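Local atomic coordinates of acetyltransferase, GNAT family (Streptococcus agalactiae 2603V/R, PDB entry 2Q7B), a protein that probably transfers an acetyl group from acetyl-CoA to the amino group of a substrate. Residues E63-N68 with A87-D92; I22-N27 with K70-I75; Q56-Q61 with L98-T103. One frame throughout, in Å; residues are numbered along the deposited sequence.

Interaction 1: residues E63-N68 with A87-D92; sequences ENYYQN and ALLRID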
loop_
_atom_site.group_PDB
_atom_site.type_symbol
_atom_site.label_atom_id
_atom_site.label_comp_id
_atom_site.label_asym_id
_atom_site.label_seq_id
_atom_site.Cartn_x
_atom_site.Cartn_y
_atom_site.Cartn_z
ATOM N N GLU A 63 1.231 -9.878 11.299
ATOM C CA GLU A 63 1.389 -10.554 12.582
ATOM C C GLU A 63 0.173 -11.418 12.937
ATOM O O GLU A 63 0.315 -12.570 13.306
ATOM C CB GLU A 63 1.720 -9.546 13.695
ATOM C CG GLU A 63 2.014 -10.181 15.055
ATOM C CD GLU A 63 2.402 -9.170 16.151
ATOM O OE1 GLU A 63 2.593 -7.968 15.846
ATOM O OE2 GLU A 63 2.520 -9.602 17.324
ATOM N N ASN A 64 -1.019 -10.872 12.802
ATOM C CA ASN A 64 -2.215 -11.621 13.130
ATOM C C ASN A 64 -2.589 -12.676 12.118
ATOM O O ASN A 64 -3.057 -13.730 12.487
ATOM C CB ASN A 64 -3.403 -10.680 13.304
ATOM C CG ASN A 64 -3.300 -9.838 14.563
ATOM O OD1 ASN A 64 -2.371 -9.983 15.356
ATOM N ND2 ASN A 64 -4.269 -8.957 14.755
ATOM N N TYR A 65 -2.371 -12.389 10.840
ATOM C CA TYR A 65 -2.803 -13.277 9.777
ATOM C C TYR A 65 -1.839 -14.434 9.599
ATOM O O TYR A 65 -2.261 -15.566 9.451
ATOM C CB TYR A 65 -2.974 -12.476 8.495
ATOM C CG TYR A 65 -3.639 -13.209 7.362
ATOM C CD1 TYR A 65 -2.896 -14.036 6.515
ATOM C CD2 TYR A 65 -4.996 -13.032 7.100
ATOM C CE1 TYR A 65 -3.479 -14.681 5.463
ATOM C CE2 TYR A 65 -5.598 -13.701 6.049
ATOM C CZ TYR A 65 -4.833 -14.514 5.242
ATOM O OH TYR A 65 -5.393 -15.177 4.184
ATOM N N TYR A 66 -0.540 -14.147 9.609
ATOM C CA TYR A 66 0.479 -15.179 9.402
ATOM C C TYR A 66 1.131 -15.655 10.691
ATOM O O TYR A 66 1.006 -16.811 11.068
ATOM C CB TYR A 66 1.592 -14.671 8.449
ATOM C CG TYR A 66 1.108 -14.395 7.049
ATOM C CD1 TYR A 66 0.977 -15.416 6.130
ATOM C CD2 TYR A 66 0.729 -13.122 6.663
ATOM C CE1 TYR A 66 0.514 -15.176 4.836
ATOM C CE2 TYR A 66 0.276 -12.868 5.377
ATOM C CZ TYR A 66 0.170 -13.904 4.471
ATOM O OH TYR A 66 -0.310 -13.644 3.212
ATOM N N GLN A 67 1.793 -14.728 11.371
ATOM C CA GLN A 67 2.671 -15.063 12.483
ATOM C C GLN A 67 2.014 -15.617 13.738
ATOM O O GLN A 67 2.568 -16.508 14.356
ATOM C CB GLN A 67 3.576 -13.866 12.791
ATOM C CG GLN A 67 4.472 -13.513 11.598
ATOM C CD GLN A 67 5.246 -12.226 11.793
ATOM O OE1 GLN A 67 4.727 -11.260 12.362
ATOM N NE2 GLN A 67 6.481 -12.194 11.298
ATOM N N ASN A 68 0.841 -15.107 14.099
ATOM C CA ASN A 68 0.123 -15.585 15.269
ATOM C C ASN A 68 -0.659 -16.864 15.007
ATOM O O ASN A 68 -1.207 -17.436 15.936
ATOM C CB ASN A 68 -0.809 -14.499 15.822
ATOM C CG ASN A 68 -0.044 -13.315 16.415
ATOM O OD1 ASN A 68 1.168 -13.384 16.653
ATOM N ND2 ASN A 68 -0.760 -12.228 16.671
ATOM N N ALA A 87 5.862 -15.862 2.148
ATOM C CA ALA A 87 5.042 -16.126 3.319
ATOM C C ALA A 87 4.561 -17.547 3.310
ATOM O O ALA A 87 4.388 -18.152 2.247
ATOM C CB ALA A 87 3.829 -15.198 3.328
ATOM N N LEU A 88 4.354 -18.068 4.507
ATOM C CA LEU A 88 3.791 -19.383 4.712
ATOM C C LEU A 88 2.513 -19.197 5.506
ATOM O O LEU A 88 2.525 -18.554 6.557
ATOM C CB LEU A 88 4.771 -20.310 5.457
ATOM C CG LEU A 88 4.312 -21.750 5.706
ATOM C CD1 LEU A 88 5.482 -22.700 5.792
ATOM C CD2 LEU A 88 3.412 -21.894 6.949
ATOM N N LEU A 89 1.417 -19.766 4.991
ATOM C CA LEU A 89 0.114 -19.757 5.655
ATOM C C LEU A 89 -0.231 -21.186 6.018
ATOM O O LEU A 89 -0.306 -22.038 5.148
ATOM C CB LEU A 89 -0.978 -19.183 4.724
ATOM C CG LEU A 89 -2.409 -19.137 5.274
ATOM C CD1 LEU A 89 -2.531 -18.129 6.425
ATOM C CD2 LEU A 89 -3.425 -18.784 4.174
ATOM N N ARG A 90 -0.434 -21.461 7.304
ATOM C CA ARG A 90 -0.828 -22.796 7.738
ATOM C C ARG A 90 -2.317 -23.019 7.447
ATOM O O ARG A 90 -3.157 -22.188 7.800
ATOM C CB ARG A 90 -0.571 -22.995 9.241
ATOM C CG ARG A 90 -1.136 -24.292 9.787
ATOM C CD ARG A 90 -0.944 -24.446 11.268
ATOM N NE ARG A 90 -1.579 -25.684 11.710
ATOM C CZ ARG A 90 -2.865 -25.816 12.044
ATOM N NH1 ARG A 90 -3.711 -24.799 11.989
ATOM N NH2 ARG A 90 -3.318 -26.996 12.412
ATOM N N ILE A 91 -2.618 -24.129 6.774
ATOM C CA ILE A 91 -3.995 -24.560 6.517
ATOM C C ILE A 91 -4.377 -25.563 7.600
ATOM O O ILE A 91 -5.429 -25.442 8.221
ATOM C CB ILE A 91 -4.158 -25.184 5.110
ATOM C CG1 ILE A 91 -3.800 -24.151 4.038
ATOM C CG2 ILE A 91 -5.576 -25.719 4.917
ATOM C CD1 ILE A 91 -4.539 -22.808 4.184
ATOM N N ASP A 92 -3.504 -26.537 7.828
ATOM C CA ASP A 92 -3.693 -27.550 8.874
ATOM C C ASP A 92 -2.324 -28.125 9.218
ATOM O O ASP A 92 -1.334 -27.646 8.686
ATOM C CB ASP A 92 -4.722 -28.606 8.441
ATOM C CG ASP A 92 -4.368 -29.304 7.135
ATOM O OD1 ASP A 92 -3.214 -29.731 6.935
ATOM O OD2 ASP A 92 -5.282 -29.464 6.307
#

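Interaction 2: residues I22-N27 with K70-I75; sequences IKEYEN and KGQFWI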
loop_
_atom_site.group_PDB
_atom_site.type_symbol
_atom_site.label_atom_id
_atom_site.label_comp_id
_atom_site.label_asym_id
_atom_site.label_seq_id
_atom_site.Cartn_x
_atom_site.Cartn_y
_atom_site.Cartn_z
ATOM N N ILE A 22 17.707 -11.929 4.912
ATOM C CA ILE A 22 16.313 -12.328 4.878
ATOM C C ILE A 22 15.912 -12.471 6.321
ATOM O O ILE A 22 16.617 -13.103 7.094
ATOM C CB ILE A 22 16.095 -13.675 4.172
ATOM C CG1 ILE A 22 16.366 -13.521 2.670
ATOM C CG2 ILE A 22 14.667 -14.198 4.429
ATOM C CD1 ILE A 22 16.488 -14.839 1.947
ATOM N N LYS A 23 14.790 -11.875 6.703
ATOM C CA LYS A 23 14.336 -12.012 8.067
ATOM C C LYS A 23 12.840 -11.988 8.221
ATOM O O LYS A 23 12.126 -11.603 7.317
ATOM C CB LYS A 23 15.024 -10.981 8.957
ATOM C CG LYS A 23 14.741 -9.527 8.712
ATOM C CD LYS A 23 15.739 -8.736 9.575
ATOM C CE LYS A 23 15.318 -7.303 9.848
ATOM N NZ LYS A 23 16.361 -6.584 10.644
ATOM N N GLU A 24 12.375 -12.454 9.378
ATOM C CA GLU A 24 10.954 -12.479 9.682
ATOM C C GLU A 24 10.441 -11.050 9.767
ATOM O O GLU A 24 11.133 -10.177 10.288
ATOM C CB GLU A 24 10.702 -13.230 10.989
ATOM C CG GLU A 24 11.001 -14.717 10.864
ATOM C CD GLU A 24 11.042 -15.451 12.192
ATOM O OE1 GLU A 24 10.576 -14.899 13.222
ATOM O OE2 GLU A 24 11.548 -16.597 12.189
ATOM N N TYR A 25 9.250 -10.807 9.227
ATOM C CA TYR A 25 8.663 -9.471 9.254
ATOM C C TYR A 25 8.420 -9.000 10.710
ATOM O O TYR A 25 8.109 -9.799 11.586
ATOM C CB TYR A 25 7.356 -9.419 8.432
ATOM C CG TYR A 25 6.702 -8.050 8.461
ATOM C CD1 TYR A 25 7.075 -7.059 7.553
ATOM C CD2 TYR A 25 5.742 -7.730 9.425
ATOM C CE1 TYR A 25 6.515 -5.780 7.600
ATOM C CE2 TYR A 25 5.158 -6.451 9.462
ATOM C CZ TYR A 25 5.567 -5.480 8.546
ATOM O OH TYR A 25 5.023 -4.203 8.586
ATOM N N GLU A 26 8.643 -7.712 10.958
ATOM C CA GLU A 26 8.335 -7.058 12.231
ATOM C C GLU A 26 7.673 -5.737 11.859
ATOM O O GLU A 26 8.078 -5.099 10.884
ATOM C CB GLU A 26 9.573 -6.725 13.039
ATOM C CG GLU A 26 10.506 -7.869 13.353
ATOM C CD GLU A 26 11.704 -7.403 14.170
ATOM O OE1 GLU A 26 11.487 -6.754 15.219
ATOM O OE2 GLU A 26 12.848 -7.683 13.752
ATOM N N ASN A 27 6.683 -5.313 12.632
ATOM C CA ASN A 27 5.949 -4.090 12.316
ATOM C C ASN A 27 6.943 -2.960 12.167
ATOM O O ASN A 27 7.707 -2.670 13.070
ATOM C CB ASN A 27 4.869 -3.765 13.382
ATOM C CG ASN A 27 3.729 -4.834 13.454
ATOM O OD1 ASN A 27 3.430 -5.545 12.475
ATOM N ND2 ASN A 27 3.079 -4.921 14.626
ATOM N N LYS A 70 0.678 -19.748 13.418
ATOM C CA LYS A 70 1.667 -20.773 13.038
ATOM C C LYS A 70 2.188 -20.681 11.596
ATOM O O LYS A 70 2.699 -21.660 11.026
ATOM C CB LYS A 70 1.123 -22.171 13.342
ATOM C CG LYS A 70 0.804 -22.370 14.811
ATOM C CD LYS A 70 0.119 -23.700 15.046
ATOM C CE LYS A 70 -0.324 -23.840 16.477
ATOM N NZ LYS A 70 -1.265 -24.998 16.636
ATOM N N GLY A 71 2.071 -19.488 11.018
ATOM C CA GLY A 71 2.580 -19.231 9.697
ATOM C C GLY A 71 3.759 -18.293 9.885
ATOM O O GLY A 71 4.246 -18.097 10.993
ATOM N N GLN A 72 4.212 -17.698 8.802
ATOM C CA GLN A 72 5.334 -16.808 8.890
ATOM C C GLN A 72 5.369 -15.948 7.634
ATOM O O GLN A 72 4.699 -16.248 6.637
ATOM C CB GLN A 72 6.618 -17.626 9.148
ATOM C CG GLN A 72 7.841 -16.829 9.544
ATOM C CD GLN A 72 7.556 -15.836 10.636
ATOM O OE1 GLN A 72 7.279 -14.667 10.358
ATOM N NE2 GLN A 72 7.560 -16.294 11.868
ATOM N N PHE A 73 6.074 -14.826 7.728
ATOM C CA PHE A 73 6.216 -13.887 6.632
ATOM C C PHE A 73 7.652 -13.388 6.672
ATOM O O PHE A 73 8.094 -12.873 7.690
ATOM C CB PHE A 73 5.227 -12.721 6.761
ATOM C CG PHE A 73 5.016 -11.950 5.473
ATOM C CD1 PHE A 73 6.014 -11.139 4.947
ATOM C CD2 PHE A 73 3.809 -12.026 4.794
ATOM C CE1 PHE A 73 5.813 -10.444 3.750
ATOM C CE2 PHE A 73 3.603 -11.336 3.625
ATOM C CZ PHE A 73 4.617 -10.552 3.091
ATOM N N TRP A 74 8.382 -13.550 5.564
ATOM C CA TRP A 74 9.765 -13.103 5.493
ATOM C C TRP A 74 9.970 -11.985 4.487
ATOM O O TRP A 74 9.350 -11.955 3.430
ATOM C CB TRP A 74 10.706 -14.242 5.090
ATOM C CG TRP A 74 10.748 -15.420 6.035
ATOM C CD1 TRP A 74 11.615 -15.612 7.068
ATOM C CD2 TRP A 74 9.885 -16.569 6.018
ATOM N NE1 TRP A 74 11.358 -16.803 7.685
ATOM C CE2 TRP A 74 10.306 -17.415 7.064
ATOM C CE3 TRP A 74 8.801 -16.966 5.213
ATOM C CZ2 TRP A 74 9.685 -18.636 7.334
ATOM C CZ3 TRP A 74 8.197 -18.173 5.466
ATOM C CH2 TRP A 74 8.637 -19.000 6.528
ATOM N N ILE A 75 10.893 -11.098 4.815
ATOM C CA ILE A 75 11.306 -10.059 3.890
ATOM C C ILE A 75 12.821 -10.151 3.631
ATOM O O ILE A 75 13.603 -10.436 4.535
ATOM C CB ILE A 75 10.920 -8.620 4.364
ATOM C CG1 ILE A 75 11.432 -8.367 5.799
ATOM C CG2 ILE A 75 9.412 -8.390 4.219
ATOM C CD1 ILE A 75 11.177 -6.966 6.320
#

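Interaction 3: residues Q56-Q61 with L98-T103; sequences QDDIFQ and LKKFFT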
loop_
_atom_site.group_PDB
_atom_site.type_symbol
_atom_site.label_atom_id
_atom_site.label_comp_id
_atom_site.label_asym_id
_atom_site.label_seq_id
_atom_site.Cartn_x
_atom_site.Cartn_y
_atom_site.Cartn_z
ATOM N N GLN A 56 -5.929 -8.230 -0.802
ATOM C CA GLN A 56 -4.888 -8.939 -0.070
ATOM C C GLN A 56 -4.516 -8.113 1.141
ATOM O O GLN A 56 -3.351 -7.808 1.388
ATOM C CB GLN A 56 -3.689 -9.211 -0.977
ATOM C CG GLN A 56 -3.229 -7.970 -1.741
ATOM C CD GLN A 56 -2.237 -8.243 -2.839
ATOM O OE1 GLN A 56 -1.848 -9.388 -3.078
ATOM N NE2 GLN A 56 -1.803 -7.167 -3.516
ATOM N N ASP A 57 -5.532 -7.790 1.926
ATOM C CA ASP A 57 -5.346 -6.944 3.111
ATOM C C ASP A 57 -4.577 -7.631 4.267
ATOM O O ASP A 57 -4.227 -6.976 5.238
ATOM C CB ASP A 57 -6.674 -6.327 3.556
ATOM C CG ASP A 57 -7.723 -7.381 3.908
ATOM O OD1 ASP A 57 -7.391 -8.309 4.667
ATOM O OD2 ASP A 57 -8.855 -7.285 3.416
ATOM N N ASP A 58 -4.317 -8.939 4.149
ATOM C CA ASP A 58 -3.405 -9.667 5.062
ATOM C C ASP A 58 -2.006 -8.973 5.176
ATOM O O ASP A 58 -1.313 -9.072 6.192
ATOM C CB ASP A 58 -3.211 -11.134 4.607
ATOM C CG ASP A 58 -2.924 -11.275 3.087
ATOM O OD1 ASP A 58 -3.874 -11.094 2.286
ATOM O OD2 ASP A 58 -1.792 -11.612 2.690
ATOM N N ILE A 59 -1.626 -8.258 4.126
ATOM C CA ILE A 59 -0.376 -7.470 4.052
ATOM C C ILE A 59 -0.313 -6.401 5.151
ATOM O O ILE A 59 0.773 -6.054 5.622
ATOM C CB ILE A 59 -0.249 -6.807 2.618
ATOM C CG1 ILE A 59 -0.052 -7.892 1.544
ATOM C CG2 ILE A 59 0.847 -5.786 2.538
ATOM C CD1 ILE A 59 1.037 -8.854 1.832
ATOM N N PHE A 60 -1.479 -5.912 5.564
ATOM C CA PHE A 60 -1.611 -4.863 6.586
ATOM C C PHE A 60 -1.857 -5.413 8.005
ATOM O O PHE A 60 -2.021 -4.660 8.959
ATOM C CB PHE A 60 -2.689 -3.847 6.129
ATOM C CG PHE A 60 -2.397 -3.282 4.772
ATOM C CD1 PHE A 60 -1.423 -2.317 4.605
ATOM C CD2 PHE A 60 -3.003 -3.792 3.650
ATOM C CE1 PHE A 60 -1.097 -1.841 3.353
ATOM C CE2 PHE A 60 -2.676 -3.314 2.382
ATOM C CZ PHE A 60 -1.717 -2.341 2.234
ATOM N N GLN A 61 -1.844 -6.738 8.134
ATOM C CA GLN A 61 -2.036 -7.411 9.415
ATOM C C GLN A 61 -1.233 -8.702 9.393
ATOM O O GLN A 61 -1.755 -9.765 9.709
ATOM C CB GLN A 61 -3.521 -7.678 9.666
ATOM C CG GLN A 61 -4.263 -8.387 8.535
ATOM C CD GLN A 61 -5.786 -8.381 8.730
ATOM O OE1 GLN A 61 -6.262 -8.607 9.821
ATOM N NE2 GLN A 61 -6.538 -8.129 7.655
ATOM N N LEU A 98 2.128 -21.424 0.079
ATOM C CA LEU A 98 3.234 -20.511 -0.188
ATOM C C LEU A 98 2.579 -19.298 -0.866
ATOM O O LEU A 98 1.948 -19.437 -1.914
ATOM C CB LEU A 98 4.273 -21.197 -1.079
ATOM C CG LEU A 98 5.603 -20.472 -1.342
ATOM C CD1 LEU A 98 6.689 -21.472 -1.723
ATOM C CD2 LEU A 98 5.456 -19.390 -2.383
ATOM N N LYS A 99 2.694 -18.131 -0.229
ATOM C CA LYS A 99 2.053 -16.903 -0.679
ATOM C C LYS A 99 3.022 -15.742 -0.679
ATOM O O LYS A 99 4.106 -15.824 -0.109
ATOM C CB LYS A 99 0.935 -16.506 0.307
ATOM C CG LYS A 99 -0.277 -17.404 0.355
ATOM C CD LYS A 99 -1.256 -16.967 1.439
ATOM C CE LYS A 99 -1.945 -15.628 1.171
ATOM N NZ LYS A 99 -2.731 -15.670 -0.065
ATOM N N LYS A 100 2.581 -14.653 -1.306
ATOM C CA LYS A 100 3.286 -13.392 -1.357
ATOM C C LYS A 100 4.764 -13.536 -1.682
ATOM O O LYS A 100 5.606 -12.928 -1.036
ATOM C CB LYS A 100 3.078 -12.636 -0.056
ATOM C CG LYS A 100 1.598 -12.409 0.302
ATOM C CD LYS A 100 0.815 -11.684 -0.789
ATOM C CE LYS A 100 -0.660 -11.583 -0.450
ATOM N NZ LYS A 100 -1.495 -11.756 -1.671
ATOM N N PHE A 101 5.041 -14.322 -2.723
ATOM C CA PHE A 101 6.402 -14.582 -3.153
ATOM C C PHE A 101 6.797 -13.597 -4.256
ATOM O O PHE A 101 6.381 -13.737 -5.394
ATOM C CB PHE A 101 6.507 -16.032 -3.585
ATOM C CG PHE A 101 7.883 -16.457 -4.023
ATOM C CD1 PHE A 101 9.046 -15.860 -3.546
ATOM C CD2 PHE A 101 8.006 -17.573 -4.811
ATOM C CE1 PHE A 101 10.274 -16.306 -3.943
ATOM C CE2 PHE A 101 9.223 -18.033 -5.182
ATOM C CZ PHE A 101 10.365 -17.389 -4.758
ATOM N N PHE A 102 7.604 -12.610 -3.903
ATOM C CA PHE A 102 7.993 -11.554 -4.841
ATOM C C PHE A 102 9.454 -11.195 -4.698
ATOM O O PHE A 102 10.001 -11.289 -3.601
ATOM C CB PHE A 102 7.172 -10.286 -4.575
ATOM C CG PHE A 102 5.683 -10.491 -4.677
ATOM C CD1 PHE A 102 5.083 -10.692 -5.908
ATOM C CD2 PHE A 102 4.872 -10.462 -3.533
ATOM C CE1 PHE A 102 3.718 -10.885 -6.009
ATOM C CE2 PHE A 102 3.510 -10.651 -3.640
ATOM C CZ PHE A 102 2.936 -10.870 -4.879
ATOM N N THR A 103 10.070 -10.801 -5.813
ATOM C CA THR A 103 11.449 -10.334 -5.827
ATOM C C THR A 103 11.590 -9.260 -6.886
ATOM O O THR A 103 10.941 -9.345 -7.907
ATOM C CB THR A 103 12.471 -11.472 -6.177
ATOM O OG1 THR A 103 12.128 -12.047 -7.435
ATOM C CG2 THR A 103 12.479 -12.572 -5.150
#

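Interaction 1: residues E63-N68 with A87-D92
Tyr65 meets Leu89 across the gap between helix 62-67 and strand 81-90, its ring atom CE1 lying 3.7 Å from Leu89 CD1. The two side chains pass at a slant, and farther along the ring Tyr65 OH comes within 4.1 Å of Leu89 CD2, so both methyl groups of the leucine face this tyrosine. The Tyr65 ring also leans on its neighbour in sequence: Tyr65 CD1 stands 3.5 Å above the centre of the Tyr66 ring. Tyr66, next along the chain, takes the deeper place. With CG anti to its carbonyl carbon (chi1 -65°), it sends one ring side to the strand, where CE1 touches Ala87 CB at 3.6 Å. Beside that methyl, the carbonyl oxygen Leu88 O lies at the ring edge, near the ring plane, 3.5 Å from Tyr66 CD1. The hydroxyl end is bound elsewhere, to Asp58 OD2. A wider, pi-type turn spans residues 63-67, as the bond from Asn68 N to Glu63 O at 2.7 Å attests. The short axes of residues 63-67 and 87-90 cross nearly perpendicularly, at 82°. Phe73 of strand 72-78 meets the Tyr66 ring edge-to-face, and Lys99 and Lys100 of strand 95-103 also touch it. Helix 62-67 therefore rests on one face of the sheet, while Leu88, pointing away from it, packs on Phe122, Phe125 and Ala126 of helix 114-128.

Interaction 2: residues I22-N27 with K70-I75
Lys23 and Ile75 form an antiparallel hydrogen-bonded pair, with the axes of strand segments 22-24 and 72-75 approaching to 4.6 Å at 146° between their directions. Lys23 N donates to Ile75 O at 2.9 Å, and Ile75 N returns the bond to Lys23 O at 2.8 Å. A third bond, Tyr25 N to Phe73 O at 2.8 Å, carries the pairing past the non-hydrogen-bonded pair Glu24 and Trp74. These bonds attach strand 20-24, outermost within the chain, to the GNAT sheet. Helices 29-46 and 62-67 come between the two strands in sequence, which matches the family's opening order of strand, two helices and strand. Among the side chains, Glu24 and Gln72 lay their flat ends over one another: carboxylate and amide planes differ by 13°, and Glu24 OE1 is 3.6 Å from Gln72 NE2. The glutamine bends back at chi2 (48°), which brings OE1 to its own neighbour Phe73 N at 2.9 Å; Gln67 NE2 is a second donor to that oxygen. Gln72 CG meanwhile sits over the rim of one Trp74 face, and Glu24 CG approaches Trp74 NE1 obliquely at 3.8 Å. Ile22 CG2 meets Trp74 CB. Tyr25 CB packs against Phe73 CD1 at 4.1 Å, and Ile75 CG2 approaches the edge of the Tyr25 ring, a cluster that Leu32 and Leu35 of helix 29-46 and Ile62 adjoin.

Interaction 3: residues Q56-Q61 with L98-T103
Ile59, in a 3-10 turn that precedes helix 62-67, faces Lys100 of strand 95-103 with their CA atoms 8.8 Å apart, so side chains alone bridge the gap. Lys100 has a left-handed backbone (phi 46°, psi 48°). Lys99 pairs with Ala87 but Phe102 with Ser85, leaving one residue more on this strand than on its partner: a beta bulge, as is familiar in the fourth strand of GNAT proteins. The Lys100 chain, bent at chi2 and chi4, runs obliquely past Ile59, whose CD1 touches Lys100 CD at 3.9 Å. Lys100 NZ donates a hydrogen bond to Gln56 OE1 at 2.8 Å. The C=O...N angle is 137°, and the nitrogen is somewhat tilted from the carbonyl plane. Gln56 offers this oxygen with CG set between its backbone N and carbonyl carbon, while its NE2 bonds to Gln43 OE1, fixing the rotation of the amide. Asp58 comes from the opposing direction: its OD2 lies 3.3 Å from Lys100 CE, yet 4.4 Å from Lys100 NZ, beyond a salt bridge. That carboxylate oxygen is instead bonded to Tyr66 OH. On the outer side of the turn, Asp57, Phe60 and Gln61 pack against the second subunit. Lys99 NZ, held by Tyr166 OH, and Lys100 NZ both bond a citrate anion, probably from the crystallisation liquor. A neutral amide, not a carboxylate, is the direct partner of Lys100 NZ in this contact; with Asp58 near but not paired to it, the ammonium can still bond an anion, as the citrate demonstrates, though no natural ligand can be inferred from it.

In the fold
The three contacts cluster, with centres 10 Å apart for interactions 1 and 2 and 11 Å for either with interaction 3. All reach one mixed sheet, where strands 20-24, 72-78, 81-90 and 95-103 stand side by side in chain order. Interaction 1 is nested inside the chain loop closed by interaction 3, whereas interaction 2 crosses both. Direct links tie them together: Gln67 NE2 to Gln72 OE1 joins 1 and 2, Tyr66 OH to Asp58 OD2 joins 1 and 3, and Phe73 packs on Lys100 and Ile59 between 2 and 3. Helix 62-67 and the turn before it thus lie together over the first four strands of the sheet, beside the bound citrate.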